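HTH-type transcriptional repressor MdtR (Bacillus subtilis, PDB 1S3J) represses the multidrug resistance operon mdtRP as a homodimeric MarR-family regulator that binds directly to the promoter region of that operon. Local coordinates at residues E25-M30 with V35-L40; S45-G50 with I103-V108. All coordinates share one frame; numbering follows the deposited sequence.

Interaction 1: E25-M30 with V35-L40; sequences EMLESM and VTPAQL
Met30, a selenomethionine, reaches from the last turns of helix 4-32 into the start of helix 37-49, and its terminal methyl does most of the touching. The chain runs extended through chi2 and then bends at chi3 (84°), which turns CE toward the backbone ahead of the second helix. There Met30 CE lies 3.1 Å from Thr36 O, 3.5 Å from Val35 CG2 and 3.5 Å from Leu40 CB, the last a tight carbon pair. The selenium lies against the proline, the two side chains meeting at a slant, with Met30 SE 3.9 Å from Pro37 CD. Val35 is met twice, by its CG2 branch and by its backbone, since Val35 N donates to Met30 O over 3.2 Å. This bond is bent, with an N-H...O angle of 145°, and the donor stands above the carbonyl plane. Pro37 adds a looser apolar contact, Leu27 CD2 to Pro37 CG at 4.4 Å. Thr36 occupies the N-cap of the second helix, where Gln39 N donates to Thr36 OG1 over 3.3 Å. Together these features describe a tight turn between consecutive helices, with a capped second helix, here joining the long N-terminal helix of the MarR-type fold to the next one.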
loop_
_atom_site.group_PDB
_atom_site.type_symbol
_atom_site.label_atom_id
_atom_site.label_comp_id
_atom_site.label_asym_id
_atom_site.label_seq_id
_atom_site.Cartn_x
_atom_site.Cartn_y
_atom_site.Cartn_z
ATOM N N GLU A 25 0.682 -9.236 -7.316
ATOM C CA GLU A 25 -0.284 -10.294 -7.594
ATOM C C GLU A 25 -1.718 -9.782 -7.480
ATOM O O GLU A 25 -2.568 -10.139 -8.291
ATOM C CB GLU A 25 -0.073 -11.490 -6.664
ATOM C CG GLU A 25 0.160 -12.801 -7.384
ATOM C CD GLU A 25 0.423 -13.948 -6.424
ATOM O OE1 GLU A 25 1.242 -13.783 -5.490
ATOM O OE2 GLU A 25 -0.191 -15.019 -6.612
HETATM N N MSE A 26 -1.973 -8.945 -6.476
HETATM C CA MSE A 26 -3.279 -8.326 -6.300
HETATM C C MSE A 26 -3.566 -7.418 -7.493
HETATM O O MSE A 26 -4.591 -7.562 -8.137
HETATM C CB MSE A 26 -3.369 -7.502 -5.005
HETATM C CG MSE A 26 -2.955 -8.219 -3.723
HETATM SE SE MSE A 26 -4.439 -8.975 -2.743
HETATM C CE MSE A 26 -4.652 -10.456 -3.786
ATOM N N LEU A 27 -2.653 -6.496 -7.784
ATOM C CA LEU A 27 -2.812 -5.561 -8.911
ATOM C C LEU A 27 -3.044 -6.253 -10.248
ATOM O O LEU A 27 -3.833 -5.780 -11.045
ATOM C CB LEU A 27 -1.600 -4.638 -9.052
ATOM C CG LEU A 27 -1.379 -3.589 -7.957
ATOM C CD1 LEU A 27 -0.188 -2.696 -8.311
ATOM C CD2 LEU A 27 -2.624 -2.749 -7.707
ATOM N N GLU A 28 -2.362 -7.365 -10.495
ATOM C CA GLU A 28 -2.479 -8.056 -11.780
ATOM C C GLU A 28 -3.858 -8.726 -11.890
ATOM O O GLU A 28 -4.462 -8.734 -12.959
ATOM C CB GLU A 28 -1.323 -9.064 -11.952
ATOM C CG GLU A 28 -1.373 -9.960 -13.187
ATOM C CD GLU A 28 -0.572 -11.248 -13.007
ATOM O OE1 GLU A 28 -1.055 -12.325 -13.448
ATOM O OE2 GLU A 28 0.537 -11.198 -12.413
ATOM N N SER A 29 -4.343 -9.270 -10.777
ATOM C CA SER A 29 -5.656 -9.918 -10.711
ATOM C C SER A 29 -6.800 -8.921 -10.912
ATOM O O SER A 29 -7.832 -9.259 -11.498
ATOM C CB SER A 29 -5.835 -10.617 -9.363
ATOM O OG SER A 29 -7.135 -11.165 -9.236
HETATM N N MSE A 30 -6.610 -7.705 -10.407
HETATM C CA MSE A 30 -7.583 -6.629 -10.540
HETATM C C MSE A 30 -7.686 -6.158 -11.985
HETATM O O MSE A 30 -8.786 -5.960 -12.501
HETATM C CB MSE A 30 -7.136 -5.414 -9.746
HETATM C CG MSE A 30 -7.141 -5.564 -8.281
HETATM SE SE MSE A 30 -7.060 -3.797 -7.532
HETATM C CE MSE A 30 -8.880 -3.461 -7.648
ATOM N N VAL A 35 -11.036 -3.688 -13.029
ATOM C CA VAL A 35 -11.303 -2.684 -11.997
ATOM C C VAL A 35 -10.002 -2.192 -11.345
ATOM O O VAL A 35 -9.016 -2.929 -11.250
ATOM C CB VAL A 35 -12.337 -3.205 -10.916
ATOM C CG1 VAL A 35 -13.251 -4.271 -11.501
ATOM C CG2 VAL A 35 -11.658 -3.744 -9.675
ATOM N N THR A 36 -10.009 -0.934 -10.925
ATOM C CA THR A 36 -8.885 -0.337 -10.218
ATOM C C THR A 36 -9.142 -0.409 -8.713
ATOM O O THR A 36 -10.257 -0.719 -8.292
ATOM C CB THR A 36 -8.718 1.135 -10.625
ATOM O OG1 THR A 36 -9.915 1.869 -10.289
ATOM C CG2 THR A 36 -8.515 1.265 -12.169
ATOM N N PRO A 37 -8.124 -0.125 -7.910
ATOM C CA PRO A 37 -8.303 -0.012 -6.463
ATOM C C PRO A 37 -9.404 0.956 -6.048
ATOM O O PRO A 37 -10.081 0.669 -5.074
ATOM C CB PRO A 37 -6.941 0.516 -5.978
ATOM C CG PRO A 37 -5.982 0.009 -6.968
ATOM C CD PRO A 37 -6.709 0.053 -8.299
ATOM N N ALA A 38 -9.555 2.088 -6.724
ATOM C CA ALA A 38 -10.557 3.073 -6.297
ATOM C C ALA A 38 -11.956 2.562 -6.640
ATOM O O ALA A 38 -12.898 2.724 -5.861
ATOM C CB ALA A 38 -10.301 4.442 -6.941
ATOM N N GLN A 39 -12.086 1.943 -7.806
ATOM C CA GLN A 39 -13.350 1.341 -8.199
ATOM C C GLN A 39 -13.700 0.201 -7.241
ATOM O O GLN A 39 -14.873 0.039 -6.878
ATOM C CB GLN A 39 -13.298 0.828 -9.644
ATOM C CG GLN A 39 -13.318 1.940 -10.698
ATOM C CD GLN A 39 -13.002 1.417 -12.088
ATOM O OE1 GLN A 39 -13.279 0.275 -12.381
ATOM N NE2 GLN A 39 -12.437 2.255 -12.940
ATOM N N LEU A 40 -12.687 -0.560 -6.811
ATOM C CA LEU A 40 -12.901 -1.687 -5.893
ATOM C C LEU A 40 -13.387 -1.132 -4.559
ATOM O O LEU A 40 -14.305 -1.685 -3.958
ATOM C CB LEU A 40 -11.639 -2.545 -5.703
ATOM C CG LEU A 40 -11.819 -3.704 -4.687
ATOM C CD1 LEU A 40 -12.798 -4.747 -5.243
ATOM C CD2 LEU A 40 -10.497 -4.360 -4.253
#

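Interaction 2: S45-G50 with I103-V108; sequences SLKKHG and IKFEEV
Lys47 NZ is gripped by two carboxylates of helix 99-120: Glu106 OE1, 3.0 Å from Lys47 NZ, and Asp102 OD1, the stronger partner, just before the segment 103-108. The lysine chain does not run straight to them. Its CB points at helix 99-120, CG stands anti to the backbone N (chi1 -174°), and bends at chi2 and again at chi4 bring the ammonium round to the acids. Glu106 bends at chi2 as well (61°), and the two side chains meet at about a right angle.

Beneath this charged end, the aliphatic root of Lys47 rests obliquely on the CD2 and CE2 atoms of Phe105. Lys47 CG and Phe105 CE2 are 4.0 Å apart, and Lys47 CB lies 4.1 Å from Phe105 CD2. Within the segments 45-50 and 103-108, the closest CA atoms are those of Lys47 and Phe105, 8.2 Å apart. Phe105 is buried and packs further on Leu43 and Ala44 of helix 37-49, while Lys47 also touches Leu97 of strand 93-97.

One lysine therefore serves two environments, its methylenes extending the apolar packing of Phe105 and its ammonium bridging two acids one turn apart on the partner helix. Since Lys47 and Glu106 are both exposed, solvent probably screens their attraction in part, whereas the pair of negative charges would be expected to favour the protonated amine.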
loop_
_atom_site.group_PDB
_atom_site.type_symbol
_atom_site.label_atom_id
_atom_site.label_comp_id
_atom_site.label_asym_id
_atom_site.label_seq_id
_atom_site.Cartn_x
_atom_site.Cartn_y
_atom_site.Cartn_z
ATOM N N SER A 45 -17.707 -0.475 -0.499
ATOM C CA SER A 45 -18.591 0.448 0.213
ATOM C C SER A 45 -20.081 0.273 -0.137
ATOM O O SER A 45 -20.934 0.492 0.706
ATOM C CB SER A 45 -18.197 1.898 -0.053
ATOM O OG SER A 45 -16.838 2.097 0.282
ATOM N N LEU A 46 -20.386 -0.101 -1.367
ATOM C CA LEU A 46 -21.772 -0.274 -1.785
ATOM C C LEU A 46 -22.328 -1.657 -1.408
ATOM O O LEU A 46 -23.509 -1.768 -1.115
ATOM C CB LEU A 46 -21.938 -0.008 -3.292
ATOM C CG LEU A 46 -21.657 1.430 -3.764
ATOM C CD1 LEU A 46 -21.972 1.527 -5.260
ATOM C CD2 LEU A 46 -22.442 2.468 -2.960
ATOM N N LYS A 47 -21.494 -2.695 -1.417
ATOM C CA LYS A 47 -21.911 -4.004 -0.906
ATOM C C LYS A 47 -22.240 -3.918 0.595
ATOM O O LYS A 47 -23.242 -4.457 1.051
ATOM C CB LYS A 47 -20.833 -5.081 -1.167
ATOM C CG LYS A 47 -21.236 -6.521 -0.799
ATOM C CD LYS A 47 -22.556 -6.917 -1.461
ATOM C CE LYS A 47 -22.965 -8.360 -1.163
ATOM N NZ LYS A 47 -22.319 -9.286 -2.121
ATOM N N LYS A 48 -21.409 -3.205 1.342
ATOM C CA LYS A 48 -21.588 -3.054 2.778
ATOM C C LYS A 48 -22.808 -2.189 3.126
ATOM O O LYS A 48 -23.674 -2.616 3.893
ATOM C CB LYS A 48 -20.307 -2.483 3.416
ATOM C CG LYS A 48 -20.455 -2.075 4.888
ATOM C CD LYS A 48 -19.152 -2.161 5.687
ATOM C CE LYS A 48 -19.109 -3.425 6.562
ATOM N NZ LYS A 48 -17.716 -3.779 7.022
ATOM N N HIS A 49 -22.891 -0.990 2.558
ATOM C CA HIS A 49 -23.916 -0.028 2.955
ATOM C C HIS A 49 -25.198 -0.045 2.118
ATOM O O HIS A 49 -26.144 0.671 2.437
ATOM C CB HIS A 49 -23.325 1.381 2.968
ATOM C CG HIS A 49 -22.405 1.628 4.120
ATOM N ND1 HIS A 49 -21.117 1.140 4.161
ATOM C CD2 HIS A 49 -22.591 2.298 5.283
ATOM C CE1 HIS A 49 -20.547 1.497 5.301
ATOM N NE2 HIS A 49 -21.418 2.206 5.997
ATOM N N GLY A 50 -25.237 -0.852 1.064
ATOM C CA GLY A 50 -26.362 -0.886 0.139
ATOM C C GLY A 50 -26.435 0.296 -0.825
ATOM O O GLY A 50 -26.347 0.147 -2.052
ATOM N N ILE A 103 -21.674 -9.318 -8.663
ATOM C CA ILE A 103 -20.932 -10.462 -9.171
ATOM C C ILE A 103 -19.461 -10.094 -9.418
ATOM O O ILE A 103 -18.577 -10.887 -9.160
ATOM C CB ILE A 103 -21.593 -10.980 -10.464
ATOM C CG1 ILE A 103 -22.962 -11.595 -10.151
ATOM C CG2 ILE A 103 -20.709 -12.000 -11.167
ATOM C CD1 ILE A 103 -23.893 -11.649 -11.362
ATOM N N LYS A 104 -19.213 -8.883 -9.904
ATOM C CA LYS A 104 -17.856 -8.455 -10.220
ATOM C C LYS A 104 -17.065 -8.195 -8.943
ATOM O O LYS A 104 -15.879 -8.539 -8.877
ATOM C CB LYS A 104 -17.848 -7.205 -11.108
ATOM C CG LYS A 104 -16.548 -6.988 -11.879
ATOM C CD LYS A 104 -16.203 -8.196 -12.733
ATOM C CE LYS A 104 -15.161 -7.887 -13.740
ATOM N NZ LYS A 104 -15.113 -8.930 -14.788
ATOM N N PHE A 105 -17.725 -7.624 -7.931
ATOM C CA PHE A 105 -17.082 -7.387 -6.640
ATOM C C PHE A 105 -16.708 -8.709 -5.973
ATOM O O PHE A 105 -15.711 -8.777 -5.237
ATOM C CB PHE A 105 -17.971 -6.576 -5.699
ATOM C CG PHE A 105 -17.417 -6.447 -4.312
ATOM C CD1 PHE A 105 -16.308 -5.639 -4.067
ATOM C CD2 PHE A 105 -17.958 -7.166 -3.265
ATOM C CE1 PHE A 105 -15.778 -5.531 -2.786
ATOM C CE2 PHE A 105 -17.431 -7.066 -1.977
ATOM C CZ PHE A 105 -16.353 -6.246 -1.736
ATOM N N GLU A 106 -17.498 -9.752 -6.250
ATOM C CA GLU A 106 -17.311 -11.061 -5.618
ATOM C C GLU A 106 -16.176 -11.829 -6.281
ATOM O O GLU A 106 -15.408 -12.504 -5.608
ATOM C CB GLU A 106 -18.609 -11.872 -5.662
ATOM C CG GLU A 106 -18.920 -12.642 -4.391
ATOM C CD GLU A 106 -19.087 -11.755 -3.172
ATOM O OE1 GLU A 106 -19.973 -10.870 -3.189
ATOM O OE2 GLU A 106 -18.334 -11.957 -2.182
ATOM N N GLU A 107 -16.090 -11.701 -7.605
ATOM C CA GLU A 107 -15.024 -12.303 -8.402
ATOM C C GLU A 107 -13.662 -11.691 -8.056
ATOM O O GLU A 107 -12.675 -12.393 -7.932
ATOM C CB GLU A 107 -15.318 -12.113 -9.890
ATOM C CG GLU A 107 -16.512 -12.906 -10.389
ATOM C CD GLU A 107 -16.777 -12.726 -11.886
ATOM O OE1 GLU A 107 -16.259 -11.763 -12.508
ATOM O OE2 GLU A 107 -17.525 -13.565 -12.447
ATOM N N VAL A 108 -13.624 -10.377 -7.877
ATOM C CA VAL A 108 -12.406 -9.692 -7.491
ATOM C C VAL A 108 -11.988 -10.117 -6.063
ATOM O O VAL A 108 -10.819 -10.412 -5.811
ATOM C CB VAL A 108 -12.583 -8.161 -7.578
ATOM C CG1 VAL A 108 -11.384 -7.428 -6.974
ATOM C CG2 VAL A 108 -12.786 -7.717 -9.035
#

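Overall arrangement
Interactions 1 and 2 follow in series along the chain and share helix 37-49: interaction 1 joins its beginning to helix 4-32, and interaction 2 joins its end to helix 99-120. Their centres lie about 13 Å apart, each about 9 Å from the centre of the chain. They also touch directly, with Leu40 CD1 3.5 Å from Val108 CG1 and 3.8 Å from Phe105 CD1, so apolar packing is continuous between them. Helix 37-49 packs against both long helices, which also touch each other directly. The predicted helix-turn-helix, residues 54-77, follows shortly after, which places both contacts in the helical framework next to the probable DNA-binding element.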